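Long-range contact in sporozoite surface protein 2 (Plasmodium vivax, PDB 4HQO), which probably serves as the adhesive surface receptor for gliding motility of malaria sporozoites, its fragment here comprising the von Willebrand factor A and thrombospondin type 1 domains: residues Ile126-Lys140 / Arg156-Phe170. The protein carries 4 engineered substitutions. Sequence-based numbering, arbitrary orientation.
Sequences IQLVILMTDGVPNSK and RLAVIGIGQGINHQF. Engineered in segment 156-170: Arg156 (natural residue Ser).
Met132 and Ile160 lie side by side on one face of a parallel strand pair, pointing the same way, with Met132 CG 3.8 Å from Ile160 CB. The thioether chain then bends at its last torsion (chi3 53°), bringing CE within 3.7 Å of Ile162 CG2; the two side chains cross at about a right angle. Ile130 CG2 packs alongside Ile160 CG1 on the same face, which helix 192-203 covers through Ile199 and Ala195. On the other face Leu157 CD1 reaches obliquely across to Val129 CG1 (3.7 Å) and also meets Leu131 CB. Six backbone hydrogen bonds join strands 126-133 and 156-161, and a seventh, Ile162 N to Thr133 O, continues the pairing just past strand 156-161. The engineered, poorly ordered Arg156 lays one guanidinium face against Ile126 CG2.

Beyond the strands the two segments stay together: Asn167 N donates to Asp134 O at 2.8 Å, and Asn167 OD1 caps the following helix at Phe170 N. With CG anti to the backbone N (chi1 -179°), the Phe170 ring meets Pro137 and Lys140: Pro137 CD sits over one face, 4.1 Å from the ring centroid in a CH-pi contact, and Lys140 O lies at the edge. Asp134 OD1 accepts from Val136 N in an Asx turn, while two waters link OD2 to Gly165 N and O. OD2 also bonds Ser30, a magnesium ligand, and Thr133 OG1 bonds Asp26 and accepts from Gly135 N in an ST turn; the nearest Asp134 side-chain atom is about 4 Å from the bound magnesium ion, consistent with a second-shell role. Strand 126-133, helix 140-152 and strand 156-161 form a beta-alpha-beta unit of the von Willebrand factor A fold, whose metal-ion-dependent adhesion site (MIDAS) lies at the C-terminal ends of the parallel strands.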
ATOM      1  N   ILE A 126      -2.811  -0.858   1.720  1.00 36.29           N
ATOM      2  CA  ILE A 126      -2.183  -0.727   3.025  1.00 36.51           C
ATOM      3  C   ILE A 126      -0.729  -0.305   2.827  1.00 38.69           C
ATOM      4  O   ILE A 126      -0.028  -0.887   2.008  1.00 32.79           O
ATOM      5  CB  ILE A 126      -2.196  -2.072   3.759  1.00 30.11           C
ATOM      6  CG1 ILE A 126      -3.625  -2.424   4.189  1.00 37.33           C
ATOM      7  CG2 ILE A 126      -1.295  -2.043   4.957  1.00 31.58           C
ATOM      8  CD1 ILE A 126      -3.769  -3.868   4.610  1.00 48.22           C
ATOM      9  N   GLN A 127      -0.292   0.717   3.560  1.00 37.75           N
ATOM     10  CA  GLN A 127       1.080   1.202   3.480  1.00 34.92           C
ATOM     11  C   GLN A 127       1.850   0.649   4.678  1.00 35.40           C
ATOM     12  O   GLN A 127       1.586   1.033   5.814  1.00 31.34           O
ATOM     13  CB  GLN A 127       1.095   2.736   3.482  1.00 30.73           C
ATOM     14  CG  GLN A 127       0.338   3.371   2.317  1.00 32.14           C
ATOM     15  CD  GLN A 127       0.899   2.932   0.967  1.00 40.75           C
ATOM     16  OE1 GLN A 127       2.089   3.079   0.701  1.00 34.85           O
ATOM     17  NE2 GLN A 127       0.042   2.375   0.119  1.00 31.44           N
ATOM     18  N   LEU A 128       2.786  -0.267   4.434  1.00 26.57           N
ATOM     19  CA  LEU A 128       3.486  -0.921   5.535  1.00 29.90           C
ATOM     20  C   LEU A 128       4.993  -0.766   5.396  1.00 33.43           C
ATOM     21  O   LEU A 128       5.586  -1.210   4.413  1.00 35.28           O
ATOM     22  CB  LEU A 128       3.125  -2.408   5.623  1.00 27.29           C
ATOM     23  CG  LEU A 128       3.993  -3.237   6.584  1.00 35.16           C
ATOM     24  CD1 LEU A 128       3.857  -2.791   8.062  1.00 31.23           C
ATOM     25  CD2 LEU A 128       3.698  -4.719   6.441  1.00 29.48           C
ATOM     26  N   VAL A 129       5.617  -0.127   6.379  1.00 35.11           N
ATOM     27  CA  VAL A 129       7.071  -0.028   6.381  1.00 30.25           C
ATOM     28  C   VAL A 129       7.658  -1.054   7.329  1.00 26.36           C
ATOM     29  O   VAL A 129       7.273  -1.126   8.498  1.00 29.68           O
ATOM     30  CB  VAL A 129       7.572   1.359   6.809  1.00 23.68           C
ATOM     31  CG1 VAL A 129       9.100   1.356   6.872  1.00 26.62           C
ATOM     32  CG2 VAL A 129       7.080   2.432   5.842  1.00 26.30           C
ATOM     33  N   ILE A 130       8.586  -1.859   6.828  1.00 25.60           N
ATOM     34  CA  ILE A 130       9.355  -2.714   7.718  1.00 25.39           C
ATOM     35  C   ILE A 130      10.769  -2.153   7.807  1.00 35.58           C
ATOM     36  O   ILE A 130      11.490  -2.105   6.813  1.00 26.55           O
ATOM     37  CB  ILE A 130       9.368  -4.174   7.235  1.00 30.63           C
ATOM     38  CG1 ILE A 130       7.944  -4.736   7.231  1.00 31.41           C
ATOM     39  CG2 ILE A 130      10.268  -5.023   8.120  1.00 30.82           C
ATOM     40  CD1 ILE A 130       7.880  -6.195   6.827  1.00 33.87           C
ATOM     41  N   LEU A 131      11.142  -1.696   8.998  1.00 28.12           N
ATOM     42  CA  LEU A 131      12.447  -1.080   9.213  1.00 30.09           C
ATOM     43  C   LEU A 131      13.365  -2.051   9.951  1.00 32.15           C
ATOM     44  O   LEU A 131      13.123  -2.377  11.114  1.00 30.89           O
ATOM     45  CB  LEU A 131      12.286   0.226  10.006  1.00 22.94           C
ATOM     46  CG  LEU A 131      13.564   0.973  10.401  1.00 34.81           C
ATOM     47  CD1 LEU A 131      14.302   1.508   9.174  1.00 23.22           C
ATOM     48  CD2 LEU A 131      13.220   2.106  11.383  1.00 28.65           C
ATOM     49  N   MET A 132      14.408  -2.527   9.269  1.00 27.86           N
ATOM     50  CA  MET A 132      15.358  -3.453   9.881  1.00 34.51           C
ATOM     51  C   MET A 132      16.623  -2.706  10.259  1.00 33.08           C
ATOM     52  O   MET A 132      17.349  -2.252   9.377  1.00 26.69           O
ATOM     53  CB  MET A 132      15.720  -4.585   8.914  1.00 31.46           C
ATOM     54  CG  MET A 132      14.594  -5.535   8.619  1.00 51.08           C
ATOM     55  SD  MET A 132      15.045  -6.756   7.372  1.00 47.26           S
ATOM     56  CE  MET A 132      16.529  -7.417   8.061  1.00 25.51           C
ATOM     57  N   THR A 133      16.901  -2.597  11.557  1.00 27.80           N
ATOM     58  CA  THR A 133      18.018  -1.772  12.012  1.00 24.63           C
ATOM     59  C   THR A 133      18.515  -2.166  13.410  1.00 26.47           C
ATOM     60  O   THR A 133      17.807  -2.845  14.154  1.00 33.07           O
ATOM     61  CB  THR A 133      17.617  -0.275  11.993  1.00 28.27           C
ATOM     62  OG1 THR A 133      18.745   0.550  12.324  1.00 28.17           O
ATOM     63  CG2 THR A 133      16.475  -0.016  12.984  1.00 26.67           C
ATOM     64  N   ASP A 134      19.740  -1.757  13.748  1.00 29.81           N
ATOM     65  CA  ASP A 134      20.232  -1.842  15.125  1.00 29.84           C
ATOM     66  C   ASP A 134      19.849  -0.594  15.930  1.00 27.89           C
ATOM     67  O   ASP A 134      20.128  -0.496  17.120  1.00 34.61           O
ATOM     68  CB  ASP A 134      21.753  -2.055  15.174  1.00 30.33           C
ATOM     69  CG  ASP A 134      22.541  -0.880  14.610  1.00 36.01           C
ATOM     70  OD1 ASP A 134      21.939   0.145  14.200  1.00 38.77           O
ATOM     71  OD2 ASP A 134      23.786  -0.985  14.585  1.00 41.40           O
ATOM     72  N   GLY A 135      19.237   0.372  15.262  1.00 29.73           N
ATOM     73  CA  GLY A 135      18.672   1.510  15.961  1.00 36.05           C
ATOM     74  C   GLY A 135      19.670   2.587  16.345  1.00 36.74           C
ATOM     75  O   GLY A 135      19.511   3.232  17.379  1.00 35.98           O
ATOM     76  N   VAL A 136      20.694   2.774  15.511  1.00 29.86           N
ATOM     77  CA  VAL A 136      21.678   3.844  15.702  1.00 33.99           C
ATOM     78  C   VAL A 136      21.758   4.713  14.437  1.00 32.32           C
ATOM     79  O   VAL A 136      22.669   4.555  13.620  1.00 36.92           O
ATOM     80  CB  VAL A 136      23.079   3.274  16.028  1.00 39.41           C
ATOM     81  CG1 VAL A 136      23.989   4.381  16.563  1.00 36.06           C
ATOM     82  CG2 VAL A 136      22.974   2.152  17.053  1.00 37.17           C
ATOM     83  N   PRO A 137      20.774   5.610  14.247  1.00 33.18           N
ATOM     84  CA  PRO A 137      20.764   6.443  13.038  1.00 27.95           C
ATOM     85  C   PRO A 137      21.771   7.590  13.123  1.00 31.35           C
ATOM     86  O   PRO A 137      22.305   7.879  14.201  1.00 30.60           O
ATOM     87  CB  PRO A 137      19.331   6.997  13.011  1.00 27.52           C
ATOM     88  CG  PRO A 137      18.947   7.068  14.464  1.00 35.25           C
ATOM     89  CD  PRO A 137      19.586   5.839  15.089  1.00 36.56           C
ATOM     90  N   ASN A 138      22.025   8.231  11.986  1.00 29.62           N
ATOM     91  CA  ASN A 138      22.890   9.403  11.947  1.00 30.04           C
ATOM     92  C   ASN A 138      22.323  10.565  12.752  1.00 34.35           C
ATOM     93  O   ASN A 138      23.079  11.389  13.257  1.00 35.61           O
ATOM     94  CB  ASN A 138      23.156   9.845  10.509  1.00 32.40           C
ATOM     95  CG  ASN A 138      24.094   8.901   9.769  1.00 37.79           C
ATOM     96  OD1 ASN A 138      24.724   8.033  10.370  1.00 36.37           O
ATOM     97  ND2 ASN A 138      24.200   9.083   8.459  1.00 32.94           N
ATOM     98  N   SER A 139      20.995  10.638  12.849  1.00 26.91           N
ATOM     99  CA  SER A 139      20.322  11.661  13.651  1.00 32.11           C
ATOM    100  C   SER A 139      19.091  11.074  14.327  1.00 28.18           C
ATOM    101  O   SER A 139      18.135  10.712  13.653  1.00 30.38           O
ATOM    102  CB  SER A 139      19.885  12.836  12.784  1.00 30.51           C
ATOM    103  OG  SER A 139      19.228  13.807  13.574  1.00 36.44           O
ATOM    104  N   LYS A 140      19.128  10.962  15.649  1.00 31.36           N
ATOM    105  CA  LYS A 140      18.022  10.365  16.392  1.00 35.29           C
ATOM    106  C   LYS A 140      16.716  11.099  16.155  1.00 36.68           C
ATOM    107  O   LYS A 140      15.713  10.482  15.805  1.00 36.95           O
ATOM    108  CB  LYS A 140      18.313  10.315  17.896  1.00 39.11           C
ATOM    109  CG  LYS A 140      19.188   9.136  18.308  1.00 52.69           C
ATOM    110  CD  LYS A 140      19.172   8.927  19.815  1.00 60.73           C
ATOM    111  CE  LYS A 140      20.074   7.763  20.209  1.00 65.72           C
ATOM    112  NZ  LYS A 140      20.042   7.481  21.675  1.00 73.68           N
ATOM    113  N   ARG A 156       1.690   2.141   8.430  1.00 37.27           N
ATOM    114  CA  ARG A 156       2.031   1.251   9.543  1.00 32.56           C
ATOM    115  C   ARG A 156       3.534   1.028   9.561  1.00 32.15           C
ATOM    116  O   ARG A 156       4.151   0.927   8.506  1.00 33.72           O
ATOM    117  CB  ARG A 156       1.307  -0.095   9.417  1.00 33.96           C
ATOM    118  CG  ARG A 156      -0.211  -0.003   9.535  1.00 60.58           C
ATOM    119  CD  ARG A 156      -0.879   0.099   8.169  1.00 73.59           C
ATOM    120  NE  ARG A 156      -2.336   0.191   8.268  1.00 89.22           N
ATOM    121  CZ  ARG A 156      -3.147  -0.853   8.412  1.00 95.38           C
ATOM    122  NH1 ARG A 156      -2.650  -2.085   8.483  1.00 93.56           N
ATOM    123  NH2 ARG A 156      -4.459  -0.667   8.490  1.00 98.13           N
ATOM    124  N   LEU A 157       4.123   0.959  10.751  1.00 36.94           N
ATOM    125  CA  LEU A 157       5.569   0.769  10.881  1.00 33.93           C
ATOM    126  C   LEU A 157       5.906  -0.384  11.810  1.00 33.21           C
ATOM    127  O   LEU A 157       5.512  -0.398  12.978  1.00 34.90           O
ATOM    128  CB  LEU A 157       6.262   2.043  11.391  1.00 35.14           C
ATOM    129  CG  LEU A 157       7.752   1.876  11.743  1.00 34.66           C
ATOM    130  CD1 LEU A 157       8.601   1.651  10.495  1.00 35.10           C
ATOM    131  CD2 LEU A 157       8.302   3.065  12.551  1.00 35.42           C
ATOM    132  N   ALA A 158       6.641  -1.356  11.284  1.00 31.17           N
ATOM    133  CA  ALA A 158       7.123  -2.447  12.106  1.00 36.75           C
ATOM    134  C   ALA A 158       8.638  -2.366  12.116  1.00 31.35           C
ATOM    135  O   ALA A 158       9.263  -2.110  11.078  1.00 29.32           O
ATOM    136  CB  ALA A 158       6.649  -3.792  11.558  1.00 30.69           C
ATOM    137  N   VAL A 159       9.230  -2.555  13.289  1.00 31.49           N
ATOM    138  CA  VAL A 159      10.683  -2.514  13.405  1.00 30.86           C
ATOM    139  C   VAL A 159      11.232  -3.902  13.712  1.00 29.54           C
ATOM    140  O   VAL A 159      10.729  -4.591  14.604  1.00 36.44           O
ATOM    141  CB  VAL A 159      11.156  -1.501  14.483  1.00 30.19           C
ATOM    142  CG1 VAL A 159      12.685  -1.400  14.492  1.00 30.61           C
ATOM    143  CG2 VAL A 159      10.535  -0.126  14.231  1.00 32.35           C
ATOM    144  N   ILE A 160      12.250  -4.314  12.957  1.00 32.51           N
ATOM    145  CA  ILE A 160      12.943  -5.581  13.211  1.00 34.71           C
ATOM    146  C   ILE A 160      14.379  -5.288  13.626  1.00 31.41           C
ATOM    147  O   ILE A 160      15.128  -4.643  12.894  1.00 29.95           O
ATOM    148  CB  ILE A 160      12.970  -6.484  11.964  1.00 30.07           C
ATOM    149  CG1 ILE A 160      11.559  -6.682  11.416  1.00 30.03           C
ATOM    150  CG2 ILE A 160      13.603  -7.847  12.299  1.00 28.82           C
ATOM    151  CD1 ILE A 160      10.630  -7.315  12.390  1.00 34.00           C
ATOM    152  N   GLY A 161      14.758  -5.736  14.810  1.00 31.18           N
ATOM    153  CA  GLY A 161      16.106  -5.490  15.288  1.00 35.38           C
ATOM    154  C   GLY A 161      17.117  -6.420  14.644  1.00 39.46           C
ATOM    155  O   GLY A 161      16.952  -7.634  14.678  1.00 38.19           O
ATOM    156  N   ILE A 162      18.147  -5.849  14.027  1.00 40.06           N
ATOM    157  CA  ILE A 162      19.270  -6.626  13.506  1.00 40.19           C
ATOM    158  C   ILE A 162      20.571  -5.974  13.945  1.00 42.93           C
ATOM    159  O   ILE A 162      20.573  -4.835  14.409  1.00 37.43           O
ATOM    160  CB  ILE A 162      19.279  -6.691  11.961  1.00 34.76           C
ATOM    161  CG1 ILE A 162      19.259  -5.279  11.364  1.00 26.82           C
ATOM    162  CG2 ILE A 162      18.129  -7.550  11.437  1.00 30.69           C
ATOM    163  CD1 ILE A 162      19.686  -5.224   9.889  1.00 26.12           C
ATOM    164  N   GLY A 163      21.680  -6.685  13.788  1.00 39.83           N
ATOM    165  CA  GLY A 163      22.984  -6.118  14.077  1.00 32.20           C
ATOM    166  C   GLY A 163      23.596  -6.668  15.342  1.00 39.03           C
ATOM    167  O   GLY A 163      22.886  -7.176  16.219  1.00 39.30           O
ATOM    168  N   GLN A 164      24.920  -6.555  15.430  1.00 41.73           N
ATOM    169  CA  GLN A 164      25.685  -7.084  16.553  1.00 54.20           C
ATOM    170  C   GLN A 164      25.442  -6.318  17.853  1.00 58.51           C
ATOM    171  O   GLN A 164      25.561  -6.887  18.940  1.00 61.49           O
ATOM    172  CB  GLN A 164      27.184  -7.097  16.222  1.00 61.90           C
ATOM    173  CG  GLN A 164      27.782  -5.716  15.970  1.00 67.29           C
ATOM    174  CD  GLN A 164      29.132  -5.776  15.282  1.00 76.94           C
ATOM    175  OE1 GLN A 164      29.781  -6.821  15.252  1.00 87.13           O
ATOM    176  NE2 GLN A 164      29.558  -4.651  14.716  1.00 75.21           N
ATOM    177  N   GLY A 165      25.106  -5.034  17.738  1.00 49.70           N
ATOM    178  CA  GLY A 165      24.897  -4.191  18.905  1.00 45.93           C
ATOM    179  C   GLY A 165      23.643  -3.342  18.798  1.00 51.57           C
ATOM    180  O   GLY A 165      23.696  -2.176  18.398  1.00 50.82           O
ATOM    181  N   ILE A 166      22.514  -3.933  19.173  1.00 47.18           N
ATOM    182  CA  ILE A 166      21.212  -3.298  19.022  1.00 46.69           C
ATOM    183  C   ILE A 166      20.876  -2.327  20.158  1.00 52.30           C
ATOM    184  O   ILE A 166      21.042  -2.645  21.337  1.00 50.52           O
ATOM    185  CB  ILE A 166      20.093  -4.357  18.906  1.00 39.03           C
ATOM    186  CG1 ILE A 166      20.403  -5.325  17.764  1.00 46.10           C
ATOM    187  CG2 ILE A 166      18.737  -3.689  18.680  1.00 40.32           C
ATOM    188  CD1 ILE A 166      19.391  -6.451  17.615  1.00 50.01           C
ATOM    189  N   ASN A 167      20.420  -1.133  19.782  1.00 43.49           N
ATOM    190  CA  ASN A 167      19.848  -0.190  20.733  1.00 39.67           C
ATOM    191  C   ASN A 167      18.339  -0.404  20.804  1.00 43.01           C
ATOM    192  O   ASN A 167      17.578   0.181  20.022  1.00 40.91           O
ATOM    193  CB  ASN A 167      20.173   1.249  20.318  1.00 39.85           C
ATOM    194  CG  ASN A 167      19.759   2.275  21.363  1.00 38.47           C
ATOM    195  OD1 ASN A 167      18.782   2.092  22.089  1.00 43.84           O
ATOM    196  ND2 ASN A 167      20.505   3.368  21.436  1.00 46.51           N
ATOM    197  N   HIS A 168      17.908  -1.249  21.738  1.00 45.79           N
ATOM    198  CA  HIS A 168      16.497  -1.610  21.852  1.00 44.61           C
ATOM    199  C   HIS A 168      15.646  -0.437  22.310  1.00 45.65           C
ATOM    200  O   HIS A 168      14.466  -0.350  21.964  1.00 39.36           O
ATOM    201  CB  HIS A 168      16.306  -2.792  22.807  1.00 49.16           C
ATOM    202  CG  HIS A 168      16.938  -4.060  22.325  1.00 52.04           C
ATOM    203  ND1 HIS A 168      16.534  -4.697  21.173  1.00 41.17           N
ATOM    204  CD2 HIS A 168      17.945  -4.807  22.836  1.00 51.33           C
ATOM    205  CE1 HIS A 168      17.266  -5.784  20.994  1.00 48.32           C
ATOM    206  NE2 HIS A 168      18.130  -5.873  21.990  1.00 53.75           N
ATOM    207  N   GLN A 169      16.246   0.459  23.090  1.00 45.29           N
ATOM    208  CA  GLN A 169      15.535   1.646  23.564  1.00 45.05           C
ATOM    209  C   GLN A 169      15.082   2.505  22.381  1.00 37.99           C
ATOM    210  O   GLN A 169      13.919   2.889  22.299  1.00 38.85           O
ATOM    211  CB  GLN A 169      16.405   2.451  24.536  1.00 48.68           C
ATOM    212  CG  GLN A 169      15.748   3.717  25.104  1.00 55.48           C
ATOM    213  CD  GLN A 169      15.863   4.921  24.172  1.00 60.28           C
ATOM    214  OE1 GLN A 169      16.862   5.088  23.469  1.00 60.67           O
ATOM    215  NE2 GLN A 169      14.830   5.755  24.153  1.00 61.17           N
ATOM    216  N   PHE A 170      15.995   2.796  21.459  1.00 38.56           N
ATOM    217  CA  PHE A 170      15.627   3.604  20.305  1.00 37.66           C
ATOM    218  C   PHE A 170      14.676   2.869  19.362  1.00 40.23           C
ATOM    219  O   PHE A 170      13.740   3.470  18.835  1.00 39.31           O
ATOM    220  CB  PHE A 170      16.848   4.093  19.515  1.00 32.21           C
ATOM    221  CG  PHE A 170      16.474   4.953  18.331  1.00 32.11           C
ATOM    222  CD1 PHE A 170      16.236   6.309  18.497  1.00 40.34           C
ATOM    223  CD2 PHE A 170      16.295   4.389  17.070  1.00 36.23           C
ATOM    224  CE1 PHE A 170      15.857   7.100  17.420  1.00 35.26           C
ATOM    225  CE2 PHE A 170      15.909   5.175  15.991  1.00 35.34           C
ATOM    226  CZ  PHE A 170      15.703   6.535  16.172  1.00 33.46           C
TER
HETATM  227  O   HOH W   1      24.769  -3.431  15.295  1.00 36.95           O
HETATM  228  O   HOH W   2      25.329  -0.649  17.059  1.00 49.01           O